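Local coordinates for protein 2-oxoglutarate-dependent dioxygenase tropC (Talaromyces stipitatus, PDB 6XJJ) that acts as a non-haem iron, 2-oxoglutarate-dependent dioxygenase in the biosynthesis of fungal tropolones, at residues Phe76-His81 against Phe281-Gly286; Ser250-Gln255 against Ser313-Leu318; Gly133-Thr138 against Asn232-Gln237; Glu105-Ser110 against Arg120-Ser125; Leu188-Val193 against Asp213-Pro218. One frame throughout, in Å; residues are numbered along the deposited sequence.

Interaction 1: Phe76-His81 against Phe281-Gly286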
# COMPACT_ATOMS: atom_id res chain seq x y z
N PHE A 76 5.00 4.92 -9.37
CA PHE A 76 4.64 4.44 -10.70
C PHE A 76 3.45 3.49 -10.62
O PHE A 76 3.07 3.01 -9.55
CB PHE A 76 5.72 3.66 -11.48
CG PHE A 76 6.54 2.66 -10.68
CD1 PHE A 76 6.56 2.62 -9.30
CD2 PHE A 76 6.96 1.52 -11.35
CE1 PHE A 76 7.27 1.64 -8.63
CE2 PHE A 76 7.62 0.51 -10.67
CZ PHE A 76 7.76 0.57 -9.31
N ASN A 77 2.88 3.23 -11.79
CA ASN A 77 2.02 2.07 -12.03
C ASN A 77 2.84 0.87 -12.47
O ASN A 77 3.74 1.00 -13.31
CB ASN A 77 0.96 2.37 -13.09
CG ASN A 77 -0.19 3.18 -12.56
OD1 ASN A 77 -1.09 2.65 -11.90
ND2 ASN A 77 -0.18 4.48 -12.83
N LEU A 78 2.51 -0.29 -11.93
CA LEU A 78 3.24 -1.53 -12.17
C LEU A 78 2.33 -2.52 -12.89
O LEU A 78 1.22 -2.78 -12.44
CB LEU A 78 3.72 -2.14 -10.85
CG LEU A 78 4.64 -3.37 -10.93
CD1 LEU A 78 5.53 -3.41 -9.70
CD2 LEU A 78 3.86 -4.66 -11.05
N VAL A 79 2.82 -3.06 -14.01
CA VAL A 79 2.16 -4.15 -14.71
C VAL A 79 3.18 -5.25 -14.99
O VAL A 79 4.38 -5.09 -14.75
CB VAL A 79 1.49 -3.69 -16.03
CG1 VAL A 79 0.38 -2.69 -15.74
CG2 VAL A 79 2.53 -3.11 -16.99
N GLY A 80 2.68 -6.37 -15.51
CA GLY A 80 3.51 -7.53 -15.77
C GLY A 80 3.77 -8.38 -14.56
O GLY A 80 4.68 -9.22 -14.57
N HIS A 81 2.99 -8.18 -13.49
CA HIS A 81 3.19 -8.85 -12.22
C HIS A 81 2.77 -10.31 -12.23
O HIS A 81 3.26 -11.09 -11.41
CB HIS A 81 2.44 -8.08 -11.13
CG HIS A 81 1.03 -7.72 -11.51
ND1 HIS A 81 -0.01 -8.62 -11.44
CD2 HIS A 81 0.50 -6.57 -11.98
CE1 HIS A 81 -1.13 -8.03 -11.84
NE2 HIS A 81 -0.84 -6.78 -12.17
N PHE A 281 -0.89 -2.19 -10.38
CA PHE A 281 -0.85 -1.73 -9.00
C PHE A 281 -0.09 -0.41 -8.95
O PHE A 281 0.84 -0.19 -9.73
CB PHE A 281 -0.17 -2.77 -8.10
CG PHE A 281 -0.87 -4.09 -8.08
CD1 PHE A 281 -1.91 -4.33 -7.20
CD2 PHE A 281 -0.48 -5.11 -8.94
CE1 PHE A 281 -2.56 -5.55 -7.18
CE2 PHE A 281 -1.12 -6.34 -8.92
CZ PHE A 281 -2.16 -6.56 -8.04
N VAL A 282 -0.49 0.46 -8.02
CA VAL A 282 0.23 1.71 -7.79
C VAL A 282 1.29 1.46 -6.73
O VAL A 282 0.99 0.96 -5.64
CB VAL A 282 -0.71 2.84 -7.35
CG1 VAL A 282 0.08 4.10 -7.02
CG2 VAL A 282 -1.72 3.15 -8.41
N ILE A 283 2.52 1.83 -7.05
CA ILE A 283 3.67 1.60 -6.19
C ILE A 283 4.23 2.96 -5.82
O ILE A 283 4.44 3.81 -6.69
CB ILE A 283 4.74 0.76 -6.90
CG1 ILE A 283 4.16 -0.53 -7.49
CG2 ILE A 283 5.90 0.48 -5.96
CD1 ILE A 283 3.54 -1.45 -6.50
N ASN A 284 4.47 3.17 -4.53
CA ASN A 284 5.18 4.37 -4.10
C ASN A 284 6.14 4.04 -2.96
O ASN A 284 5.97 3.06 -2.23
CB ASN A 284 4.24 5.46 -3.62
CG ASN A 284 3.40 5.03 -2.48
OD1 ASN A 284 2.92 3.90 -2.45
ND2 ASN A 284 3.35 5.84 -1.44
N MET A 285 7.11 4.93 -2.80
CA MET A 285 8.12 4.82 -1.76
C MET A 285 7.67 5.58 -0.51
O MET A 285 6.92 6.56 -0.59
CB MET A 285 9.44 5.40 -2.26
CG MET A 285 9.92 4.82 -3.60
SD MET A 285 10.43 3.08 -3.54
CE MET A 285 8.93 2.22 -4.05
N GLY A 286 8.13 5.11 0.65
CA GLY A 286 7.84 5.73 1.92
C GLY A 286 9.05 6.45 2.51
O GLY A 286 10.13 6.50 1.93

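Interaction 2: Ser250-Gln255 against Ser313-Leu318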
# COMPACT_ATOMS: atom_id res chain seq x y z
N SER A 250 4.73 0.75 -0.75
CA SER A 250 3.29 0.59 -0.67
C SER A 250 2.78 0.15 -2.03
O SER A 250 3.27 0.61 -3.07
CB SER A 250 2.58 1.88 -0.23
OG SER A 250 3.03 2.31 1.04
N ILE A 251 1.79 -0.75 -2.03
CA ILE A 251 1.23 -1.30 -3.26
C ILE A 251 -0.28 -1.15 -3.17
O ILE A 251 -0.91 -1.73 -2.28
CB ILE A 251 1.60 -2.78 -3.47
CG1 ILE A 251 3.10 -2.99 -3.33
CG2 ILE A 251 1.14 -3.21 -4.86
CD1 ILE A 251 3.52 -4.45 -3.32
N LEU A 252 -0.86 -0.41 -4.10
CA LEU A 252 -2.27 -0.03 -4.04
C LEU A 252 -3.00 -0.66 -5.22
O LEU A 252 -2.49 -0.69 -6.34
CB LEU A 252 -2.43 1.49 -4.09
CG LEU A 252 -3.81 2.14 -4.03
CD1 LEU A 252 -4.39 2.06 -2.62
CD2 LEU A 252 -3.75 3.58 -4.54
N LEU A 253 -4.21 -1.15 -4.95
CA LEU A 253 -5.11 -1.65 -5.99
C LEU A 253 -6.31 -0.72 -6.06
O LEU A 253 -7.11 -0.67 -5.12
CB LEU A 253 -5.55 -3.08 -5.69
CG LEU A 253 -6.60 -3.69 -6.62
CD1 LEU A 253 -6.09 -3.81 -8.04
CD2 LEU A 253 -7.06 -5.04 -6.10
N GLN A 254 -6.46 -0.01 -7.17
CA GLN A 254 -7.60 0.87 -7.33
C GLN A 254 -8.70 0.12 -8.08
O GLN A 254 -8.51 -0.99 -8.57
CB GLN A 254 -7.23 2.13 -8.10
CG GLN A 254 -5.96 2.78 -7.68
CD GLN A 254 -5.83 4.11 -8.34
OE1 GLN A 254 -6.80 4.62 -8.88
NE2 GLN A 254 -4.60 4.55 -8.52
N GLN A 255 -9.86 0.76 -8.17
CA GLN A 255 -11.04 0.13 -8.74
C GLN A 255 -11.31 0.74 -10.11
O GLN A 255 -11.29 1.96 -10.27
CB GLN A 255 -12.24 0.33 -7.81
CG GLN A 255 -13.31 -0.72 -7.94
CD GLN A 255 -14.42 -0.50 -6.94
OE1 GLN A 255 -14.41 0.47 -6.18
NE2 GLN A 255 -15.36 -1.44 -6.88
N SER A 313 -10.45 0.54 -2.44
CA SER A 313 -9.05 0.30 -2.77
C SER A 313 -8.45 -0.60 -1.70
O SER A 313 -8.95 -0.69 -0.58
CB SER A 313 -8.28 1.61 -2.91
OG SER A 313 -8.28 2.34 -1.70
N VAL A 314 -7.39 -1.30 -2.08
CA VAL A 314 -6.65 -2.17 -1.16
C VAL A 314 -5.21 -1.70 -1.14
O VAL A 314 -4.54 -1.67 -2.17
CB VAL A 314 -6.74 -3.65 -1.57
CG1 VAL A 314 -5.89 -4.50 -0.65
CG2 VAL A 314 -8.19 -4.12 -1.54
N ALA A 315 -4.75 -1.32 0.04
CA ALA A 315 -3.42 -0.75 0.23
C ALA A 315 -2.64 -1.72 1.09
O ALA A 315 -3.07 -2.07 2.19
CB ALA A 315 -3.50 0.63 0.89
N PHE A 316 -1.50 -2.17 0.58
CA PHE A 316 -0.60 -3.02 1.34
C PHE A 316 0.74 -2.31 1.45
O PHE A 316 1.17 -1.62 0.52
CB PHE A 316 -0.61 -4.47 0.72
CG PHE A 316 0.59 -5.37 1.04
CD1 PHE A 316 1.86 -4.92 1.38
CD2 PHE A 316 0.29 -6.68 1.38
CE1 PHE A 316 2.86 -5.81 1.73
CE2 PHE A 316 1.29 -7.56 1.78
CZ PHE A 316 2.56 -7.11 1.97
N PHE A 317 1.35 -2.42 2.63
CA PHE A 317 2.57 -1.68 2.91
C PHE A 317 3.60 -2.62 3.49
O PHE A 317 3.28 -3.62 4.14
CB PHE A 317 2.40 -0.49 3.90
CG PHE A 317 1.12 0.31 3.73
CD1 PHE A 317 -0.12 -0.31 3.71
CD2 PHE A 317 1.18 1.65 3.39
CE1 PHE A 317 -1.28 0.42 3.53
CE2 PHE A 317 0.03 2.37 3.17
CZ PHE A 317 -1.19 1.76 3.23
N LEU A 318 4.86 -2.28 3.23
CA LEU A 318 6.02 -2.96 3.79
C LEU A 318 6.80 -1.95 4.61
O LEU A 318 7.34 -0.98 4.06
CB LEU A 318 6.88 -3.57 2.68
CG LEU A 318 8.24 -4.13 3.09
CD1 LEU A 318 8.09 -5.26 4.09
CD2 LEU A 318 9.02 -4.59 1.86

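Interaction 3: Gly133-Thr138 against Asn232-Gln237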
# COMPACT_ATOMS: atom_id res chain seq x y z
N GLY A 133 -7.05 23.48 9.83
CA GLY A 133 -8.09 24.14 9.07
C GLY A 133 -9.13 23.22 8.46
O GLY A 133 -10.18 23.70 8.02
N LEU A 134 -8.89 21.91 8.45
CA LEU A 134 -9.61 20.99 7.58
C LEU A 134 -10.46 20.00 8.37
O LEU A 134 -10.38 19.90 9.60
CB LEU A 134 -8.61 20.24 6.68
CG LEU A 134 -7.79 21.14 5.75
CD1 LEU A 134 -6.77 20.33 4.97
CD2 LEU A 134 -8.69 21.93 4.79
N LEU A 135 -11.30 19.27 7.63
CA LEU A 135 -12.25 18.30 8.14
C LEU A 135 -11.67 16.89 8.11
O LEU A 135 -10.76 16.59 7.34
CB LEU A 135 -13.53 18.35 7.30
CG LEU A 135 -14.41 19.59 7.43
CD1 LEU A 135 -15.45 19.60 6.32
CD2 LEU A 135 -15.10 19.61 8.78
N PRO A 136 -12.19 15.99 8.95
CA PRO A 136 -11.65 14.62 9.00
C PRO A 136 -11.97 13.82 7.74
O PRO A 136 -12.86 14.15 6.96
CB PRO A 136 -12.33 14.02 10.24
CG PRO A 136 -13.58 14.81 10.40
CD PRO A 136 -13.26 16.20 9.94
N ASP A 137 -11.21 12.74 7.56
CA ASP A 137 -11.28 11.94 6.34
C ASP A 137 -12.51 11.04 6.29
O ASP A 137 -12.85 10.36 7.26
CB ASP A 137 -10.02 11.10 6.20
CG ASP A 137 -8.80 11.94 5.94
OD1 ASP A 137 -8.98 13.14 5.61
OD2 ASP A 137 -7.67 11.41 6.06
N THR A 138 -13.15 11.01 5.11
CA THR A 138 -14.29 10.13 4.85
C THR A 138 -13.90 8.66 4.84
O THR A 138 -14.79 7.80 4.86
CB THR A 138 -14.93 10.49 3.51
OG1 THR A 138 -13.98 10.35 2.45
CG2 THR A 138 -15.46 11.92 3.53
N ASN A 232 -21.87 16.87 -3.55
CA ASN A 232 -21.28 18.19 -3.34
C ASN A 232 -20.41 18.14 -2.10
O ASN A 232 -20.89 18.35 -0.98
CB ASN A 232 -22.37 19.26 -3.22
CG ASN A 232 -23.01 19.58 -4.55
OD1 ASN A 232 -22.42 20.27 -5.39
ND2 ASN A 232 -24.21 19.05 -4.77
N PRO A 233 -19.12 17.85 -2.26
CA PRO A 233 -18.24 17.74 -1.09
C PRO A 233 -17.62 19.07 -0.70
O PRO A 233 -17.35 19.95 -1.52
CB PRO A 233 -17.16 16.76 -1.57
CG PRO A 233 -17.06 17.02 -3.04
CD PRO A 233 -18.43 17.45 -3.50
N ASP A 234 -17.40 19.21 0.60
CA ASP A 234 -16.68 20.36 1.11
C ASP A 234 -15.21 20.27 0.70
O ASP A 234 -14.56 19.25 0.96
CB ASP A 234 -16.81 20.40 2.63
CG ASP A 234 -16.18 21.64 3.24
OD1 ASP A 234 -15.54 22.41 2.51
OD2 ASP A 234 -16.36 21.87 4.46
N PRO A 235 -14.65 21.30 0.05
CA PRO A 235 -13.24 21.22 -0.36
C PRO A 235 -12.26 21.20 0.79
O PRO A 235 -11.04 21.12 0.56
CB PRO A 235 -13.07 22.48 -1.22
CG PRO A 235 -14.05 23.42 -0.68
CD PRO A 235 -15.24 22.60 -0.32
N ARG A 236 -12.74 21.28 2.03
CA ARG A 236 -11.91 21.13 3.22
C ARG A 236 -11.85 19.69 3.72
O ARG A 236 -11.23 19.44 4.76
CB ARG A 236 -12.43 22.06 4.33
CG ARG A 236 -12.25 23.54 4.00
CD ARG A 236 -12.80 24.52 5.06
NE ARG A 236 -14.25 24.39 5.24
CZ ARG A 236 -14.86 24.04 6.38
NH1 ARG A 236 -14.17 23.84 7.50
NH2 ARG A 236 -16.18 23.94 6.40
N GLN A 237 -12.47 18.75 3.01
CA GLN A 237 -12.53 17.36 3.42
C GLN A 237 -12.03 16.50 2.27
O GLN A 237 -12.39 16.75 1.11
CB GLN A 237 -13.96 16.94 3.78
CG GLN A 237 -14.05 15.69 4.62
CD GLN A 237 -15.47 15.36 5.01
OE1 GLN A 237 -16.43 15.94 4.49
NE2 GLN A 237 -15.62 14.51 6.02

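Interaction 4: Glu105-Ser110 against Arg120-Ser125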
# COMPACT_ATOMS: atom_id res chain seq x y z
N GLU A 105 -22.00 -3.89 13.65
CA GLU A 105 -21.36 -5.17 13.38
C GLU A 105 -19.85 -5.01 13.19
O GLU A 105 -19.07 -5.81 13.71
CB GLU A 105 -22.00 -5.82 12.15
CG GLU A 105 -21.53 -7.22 11.81
CD GLU A 105 -22.02 -8.26 12.80
OE1 GLU A 105 -22.87 -7.91 13.64
OE2 GLU A 105 -21.57 -9.42 12.72
N LYS A 106 -19.43 -3.99 12.45
CA LYS A 106 -18.01 -3.75 12.25
C LYS A 106 -17.34 -3.31 13.55
O LYS A 106 -16.22 -3.74 13.86
CB LYS A 106 -17.79 -2.66 11.20
CG LYS A 106 -18.54 -2.85 9.91
CD LYS A 106 -18.34 -1.63 9.02
CE LYS A 106 -19.49 -1.42 8.07
NZ LYS A 106 -19.33 -0.15 7.31
N MET A 107 -17.99 -2.43 14.31
CA MET A 107 -17.41 -1.91 15.54
C MET A 107 -17.12 -3.01 16.56
O MET A 107 -16.34 -2.78 17.48
CB MET A 107 -18.34 -0.85 16.14
CG MET A 107 -18.43 0.45 15.34
SD MET A 107 -16.90 1.43 15.36
CE MET A 107 -16.86 1.98 17.06
N LYS A 108 -17.73 -4.19 16.41
CA LYS A 108 -17.40 -5.31 17.29
C LYS A 108 -15.95 -5.75 17.16
O LYS A 108 -15.44 -6.42 18.06
CB LYS A 108 -18.33 -6.49 17.03
CG LYS A 108 -19.70 -6.37 17.70
CD LYS A 108 -20.65 -7.49 17.27
CE LYS A 108 -21.93 -7.45 18.09
NZ LYS A 108 -22.95 -8.43 17.61
N ILE A 109 -15.27 -5.38 16.07
CA ILE A 109 -13.84 -5.63 15.93
C ILE A 109 -13.12 -4.31 15.68
O ILE A 109 -12.13 -4.26 14.95
CB ILE A 109 -13.54 -6.63 14.80
CG1 ILE A 109 -14.09 -6.12 13.46
CG2 ILE A 109 -14.10 -8.00 15.14
CD1 ILE A 109 -13.64 -6.93 12.25
N SER A 110 -13.63 -3.24 16.29
CA SER A 110 -13.01 -1.93 16.16
C SER A 110 -11.57 -1.98 16.67
O SER A 110 -11.23 -2.76 17.57
CB SER A 110 -13.81 -0.87 16.92
OG SER A 110 -13.87 -1.17 18.30
N ARG A 120 -5.17 -3.43 14.79
CA ARG A 120 -5.84 -4.34 13.87
C ARG A 120 -7.34 -4.23 14.06
O ARG A 120 -7.82 -4.04 15.18
CB ARG A 120 -5.43 -5.80 14.11
CG ARG A 120 -3.94 -6.05 14.06
CD ARG A 120 -3.35 -5.94 12.67
NE ARG A 120 -1.92 -6.17 12.75
CZ ARG A 120 -1.35 -7.36 12.77
NH1 ARG A 120 -2.09 -8.46 12.71
NH2 ARG A 120 -0.03 -7.47 12.86
N GLY A 121 -8.08 -4.39 12.97
CA GLY A 121 -9.53 -4.37 13.03
C GLY A 121 -10.16 -3.22 12.25
O GLY A 121 -9.59 -2.75 11.26
N TYR A 122 -11.32 -2.75 12.70
CA TYR A 122 -12.10 -1.76 11.98
C TYR A 122 -11.88 -0.36 12.54
O TYR A 122 -11.82 -0.17 13.76
CB TYR A 122 -13.59 -2.11 12.04
CG TYR A 122 -14.49 -1.05 11.46
CD1 TYR A 122 -14.55 -0.83 10.09
CD2 TYR A 122 -15.30 -0.28 12.28
CE1 TYR A 122 -15.37 0.14 9.56
CE2 TYR A 122 -16.12 0.69 11.76
CZ TYR A 122 -16.16 0.89 10.40
OH TYR A 122 -16.97 1.85 9.87
N GLU A 123 -11.76 0.61 11.64
CA GLU A 123 -11.65 2.01 12.02
C GLU A 123 -12.71 2.77 11.23
O GLU A 123 -12.71 2.72 9.99
CB GLU A 123 -10.26 2.58 11.74
CG GLU A 123 -10.07 4.00 12.27
CD GLU A 123 -8.64 4.50 12.11
OE1 GLU A 123 -7.81 3.76 11.54
OE2 GLU A 123 -8.35 5.62 12.57
N PRO A 124 -13.62 3.49 11.89
CA PRO A 124 -14.69 4.16 11.16
C PRO A 124 -14.21 5.48 10.55
O PRO A 124 -13.07 5.90 10.73
CB PRO A 124 -15.75 4.39 12.24
CG PRO A 124 -14.99 4.49 13.49
CD PRO A 124 -13.74 3.69 13.35
N SER A 125 -15.11 6.12 9.82
CA SER A 125 -14.77 7.34 9.12
C SER A 125 -14.87 8.55 10.05
O SER A 125 -15.39 8.49 11.16
CB SER A 125 -15.69 7.52 7.91
OG SER A 125 -17.04 7.67 8.31

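Interaction 5: Leu188-Val193 against Asp213-Pro218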
# COMPACT_ATOMS: atom_id res chain seq x y z
N LEU A 188 4.88 -10.01 -4.39
CA LEU A 188 5.14 -8.90 -5.29
C LEU A 188 6.07 -7.87 -4.65
O LEU A 188 6.96 -7.33 -5.33
CB LEU A 188 3.82 -8.25 -5.71
CG LEU A 188 3.90 -6.97 -6.54
CD1 LEU A 188 4.67 -7.19 -7.82
CD2 LEU A 188 2.50 -6.48 -6.86
N VAL A 189 5.90 -7.59 -3.36
CA VAL A 189 6.71 -6.54 -2.75
C VAL A 189 8.14 -7.02 -2.60
O VAL A 189 9.08 -6.22 -2.60
CB VAL A 189 6.11 -6.08 -1.40
CG1 VAL A 189 6.39 -7.08 -0.30
CG2 VAL A 189 6.64 -4.72 -1.04
N SER A 190 8.34 -8.33 -2.46
CA SER A 190 9.69 -8.88 -2.42
C SER A 190 10.37 -8.72 -3.77
O SER A 190 11.58 -8.42 -3.83
CB SER A 190 9.65 -10.35 -2.02
OG SER A 190 9.10 -10.51 -0.72
N THR A 191 9.62 -8.91 -4.85
CA THR A 191 10.14 -8.62 -6.19
C THR A 191 10.52 -7.15 -6.32
O THR A 191 11.61 -6.80 -6.78
CB THR A 191 9.10 -9.01 -7.24
OG1 THR A 191 8.77 -10.39 -7.11
CG2 THR A 191 9.62 -8.73 -8.65
N ILE A 192 9.60 -6.26 -5.91
CA ILE A 192 9.85 -4.82 -6.00
C ILE A 192 11.11 -4.45 -5.23
O ILE A 192 11.93 -3.66 -5.71
CB ILE A 192 8.62 -4.05 -5.49
CG1 ILE A 192 7.44 -4.28 -6.43
CG2 ILE A 192 8.91 -2.55 -5.38
CD1 ILE A 192 6.09 -3.84 -5.89
N VAL A 193 11.28 -5.01 -4.03
CA VAL A 193 12.46 -4.68 -3.23
C VAL A 193 13.74 -5.04 -3.96
O VAL A 193 14.71 -4.27 -3.96
CB VAL A 193 12.37 -5.37 -1.86
CG1 VAL A 193 13.70 -5.30 -1.14
CG2 VAL A 193 11.29 -4.70 -1.02
N ASP A 213 17.08 -7.35 3.60
CA ASP A 213 16.85 -7.72 4.99
C ASP A 213 15.48 -7.30 5.51
O ASP A 213 15.02 -7.85 6.51
CB ASP A 213 17.95 -7.12 5.87
CG ASP A 213 19.28 -7.81 5.68
OD1 ASP A 213 19.29 -8.92 5.11
OD2 ASP A 213 20.32 -7.25 6.09
N ILE A 214 14.82 -6.32 4.87
CA ILE A 214 13.44 -6.00 5.24
C ILE A 214 12.48 -7.11 4.85
O ILE A 214 11.33 -7.12 5.32
CB ILE A 214 12.93 -4.69 4.61
CG1 ILE A 214 13.28 -4.64 3.12
CG2 ILE A 214 13.42 -3.47 5.39
CD1 ILE A 214 12.55 -3.58 2.34
N LEU A 215 12.88 -8.02 3.97
CA LEU A 215 12.03 -9.16 3.68
C LEU A 215 12.13 -10.23 4.75
O LEU A 215 11.27 -11.12 4.79
CB LEU A 215 12.38 -9.73 2.31
CG LEU A 215 12.25 -8.71 1.17
CD1 LEU A 215 12.74 -9.31 -0.12
CD2 LEU A 215 10.83 -8.19 1.01
N ILE A 216 13.12 -10.15 5.63
CA ILE A 216 13.28 -11.08 6.75
C ILE A 216 12.24 -10.76 7.82
O ILE A 216 12.39 -9.81 8.59
CB ILE A 216 14.70 -11.03 7.34
CG1 ILE A 216 15.75 -11.37 6.28
CG2 ILE A 216 14.82 -11.96 8.53
CD1 ILE A 216 15.61 -12.76 5.67
N ASN A 217 11.20 -11.59 7.90
CA ASN A 217 10.20 -11.51 8.96
C ASN A 217 9.54 -10.14 8.93
O ASN A 217 9.61 -9.39 9.91
CB ASN A 217 10.86 -11.75 10.32
CG ASN A 217 9.89 -12.35 11.32
OD1 ASN A 217 9.13 -13.26 10.97
ND2 ASN A 217 9.87 -11.81 12.54
N PRO A 218 8.87 -9.79 7.83
CA PRO A 218 8.54 -8.39 7.56
C PRO A 218 7.29 -7.92 8.29
O PRO A 218 6.41 -8.71 8.64
CB PRO A 218 8.32 -8.38 6.05
CG PRO A 218 7.80 -9.76 5.76
CD PRO A 218 8.46 -10.69 6.74

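Interaction 1: Phe76-His81 against Phe281-Gly286
The N-H of Ile-283 points almost straight at Phe-76 O, N to O 2.8 Å with 174° at the hydrogen, and Phe-76 N returns a bond to Ile-283 O. This antiparallel pairing brings strand 75-79 of the N-terminal region onto strand 281-285 of the jelly-roll core of a 2-oxoglutarate oxygenase. Leu-78 and Phe-281 repeat the two-bond pattern, with Leu-78 N 2.8 Å from Phe-281 O. Between them, Asn-77 and Val-282 form a non-hydrogen-bonded pair on the other face of the sheet, where Asn-77 OD1 lies 3.6 Å from Val-282 CG2. Leu-78 and Ile-283 share a face with Phe-281, which helix 171-204 covers through Ile-192 and Tyr-181. Beyond the paired strands, His-81 turns its imidazole face to the Phe-281 ring in a T-shaped stack, centroids 4.6 Å apart and planes at 65°. Bonds from ND1 to Ile-83 N and from NE2 to Asp-279 O fix the imidazole's rotation, and Phe-281 CE2 sits over its centre, 3.2 Å above the plane.

Interaction 2: Ser250-Gln255 against Ser313-Leu318
Ser-250 lies across from Phe-317 in a non-hydrogen-bonded antiparallel pair, its OG close to the Phe-317 ring at CD2. The hydroxyl is hydrogen-bonded to OD2 of the iron ligand Asp-245, the same oxygen that Asn-284 ND2 grips, making Ser-250 a second-shell residue that probably helps to position the carboxylate. Ile-251 comes next and makes two backbone bonds with Phe-316: its N is 2.8 Å from Phe-316 O, and Phe-316 N is 3.0 Å from Ile-251 O. The side chains of both point to the face where Met-185 of helix 171-204 packs on them. The Leu-252 side chain returns to the Ser-250 face. With CG anti to the backbone N (chi1 -179°), CD1 reaches over the neighbouring strand to touch Ala-315 CB at 3.9 Å and Ser-313 CB at the same distance. Leu-253 closes a second hydrogen-bonded pair, N to Val-314 O 2.8 Å, and its CB packs 4.3 Å from Val-314 CB. Farther on, Gln-254 OE1 makes a weak bond to Arg-311 NH1, an arginine predicted to bind 2-oxoglutarate, while Gln-255 OE1 takes the N-H of Tyr-312. With the Phe-317 side chain about 5 Å from the bound iron, these central strands belong to the double-stranded beta-helix that carries the metal and co-substrate site of this oxygenase family.

Interaction 3: Gly133-Thr138 against Asn232-Gln237
Leu-135 N and Arg-236 O are joined by a nearly linear hydrogen bond, 2.9 Å long with 174° at the hydrogen. One residue on, the Gln-237 amide crosses to the same loop: NE2 donates to Pro-136 O over 2.9 Å, and the acceptor lies close to the amide plane. Gln-237 gets there because CG is anti to the backbone N (chi1 -161°) and the chain runs extended beyond it, so its CB and CG pass alongside Leu-135 CB, with CG 3.8 Å from that atom. At its end, NE2 also lies 3.6 Å from Thr-138 CG2. Leu-134 packs its CD2 on Arg-236 CB at 3.8 Å, and Leu-135 CD1 packs against the Asp-234 carboxylate as well as over one face of the Arg-236 guanidinium, offset toward the rim. Asp-234 also shapes the 232-237 loop. Its OD1 takes the N-H of Arg-236 from above the carboxylate plane in an Asx turn, and OD2 forms a salt bridge to Arg-236 NH2 at 2.8 Å. A type I beta turn from Asp-234 to Gln-237 is closed by Gln-237 N and Asp-234 O. The contact lies at the surface: residues 133-138 lead into strand 139-144 and residues 232-237 run from strand 222-227 to strand 240-241, with Asp-137 OD2 accepting from Gly-241 N and the Thr-138 backbone bonded to Phe-238.

Interaction 4: Glu105-Ser110 against Arg120-Ser125
Tyr-122 receives side chains from helix 103-107 over one ring face and at its edge, the latter a Met-aromatic contact, just where strand 121-123 forms the outer edge of the large sheet. Backbone contacts are few. Tyr-122 N donates to Ile-109 O at 2.8 Å, and with a backbone bond between Tyr-122 and Val-111 this makes a single bridge pairing Ser-110 with Tyr-122; Ser-110 CA sends a CH...O contact to Tyr-122 O. Glycine at 121 leaves Ile-109 O room beside its CA. The CH-pi contact comes from Lys-106, whose CB stands 3.6 Å from the ring centroid, 10° off the normal. Beyond it the lysine chain runs extended along the ring, so that CD is 3.5 Å from Tyr-122 CE1. Charge and hydroxyl then converge: Lys-106 NZ forms a salt bridge to Glu-140 OE2, the oxygen to which Tyr-122 OH is also hydrogen-bonded. At the rim, Met-107 SD lies in the ring plane, 3.8 Å from Tyr-122 CE2 and 4.1 Å from Pro-124 CG.

Interaction 5: Leu188-Val193 against Asp213-Pro218
Leu-215 holds CG anti to its carbonyl carbon (chi1 -58°), a setting that sends both methyls toward the helix carrying Ser-190. Ile-214 takes the less usual position with CG1 between N and the carbonyl carbon (chi1 47°), and its extended second torsion carries CD1 out to Val-193. On the helix side, CG2 of Val-193 meets both partners. That methyl is 3.8 Å from Ile-214 CD1 and 4.1 Å from Leu-215 CD2; the valine and leucine meet tip to tip, whereas the isoleucine comes in obliquely. One turn earlier, both Leu-215 methyls rest against Ser-190: CD1 is 3.8 Å from Ser-190 CB, and CD2 is 3.4 Å from Ser-190 OG. The hydroxyl next to this apolar group has its polar partner within the helix, a hydrogen bond to Leu-186 O. Between the segments the contact is apolar packing. Residues 213-215 end a 3-10 segment, with Ile-216 N bonded to Asp-213 O at 3.1 Å, which offers Ile-214 and Leu-215 in succession. Leu-318 of the central sheet joins the same apolar cluster, touching Val-193 and Ile-214. The contact packs the connection to strand 222-227 back on helix 171-204, the long helix that lies across one face of the jelly-roll sheet in this iron/ascorbate-dependent oxidoreductase.

In the fold
From the N terminus, interaction 1 opens first at strand 75-79 and closes some 200 residues later at strand 281-285, so interactions 3, 4 and 5 all fall within its span. Interaction 4 closes a short loop between helix 103-107 and strand 121-123. Interaction 3 then opens just before strand 139-144, and within its loop interaction 5 folds the chain after helix 171-204 back on that helix. Interaction 2 opens at strand 249-253 before interaction 1 has closed, so these two cross, and strands 281-285 and 249-253 are neighbours in one sheet. Interaction 5 touches both through Ile-192, whereas interactions 3 and 4 lie farther out and meet at Ser-125 and Thr-138.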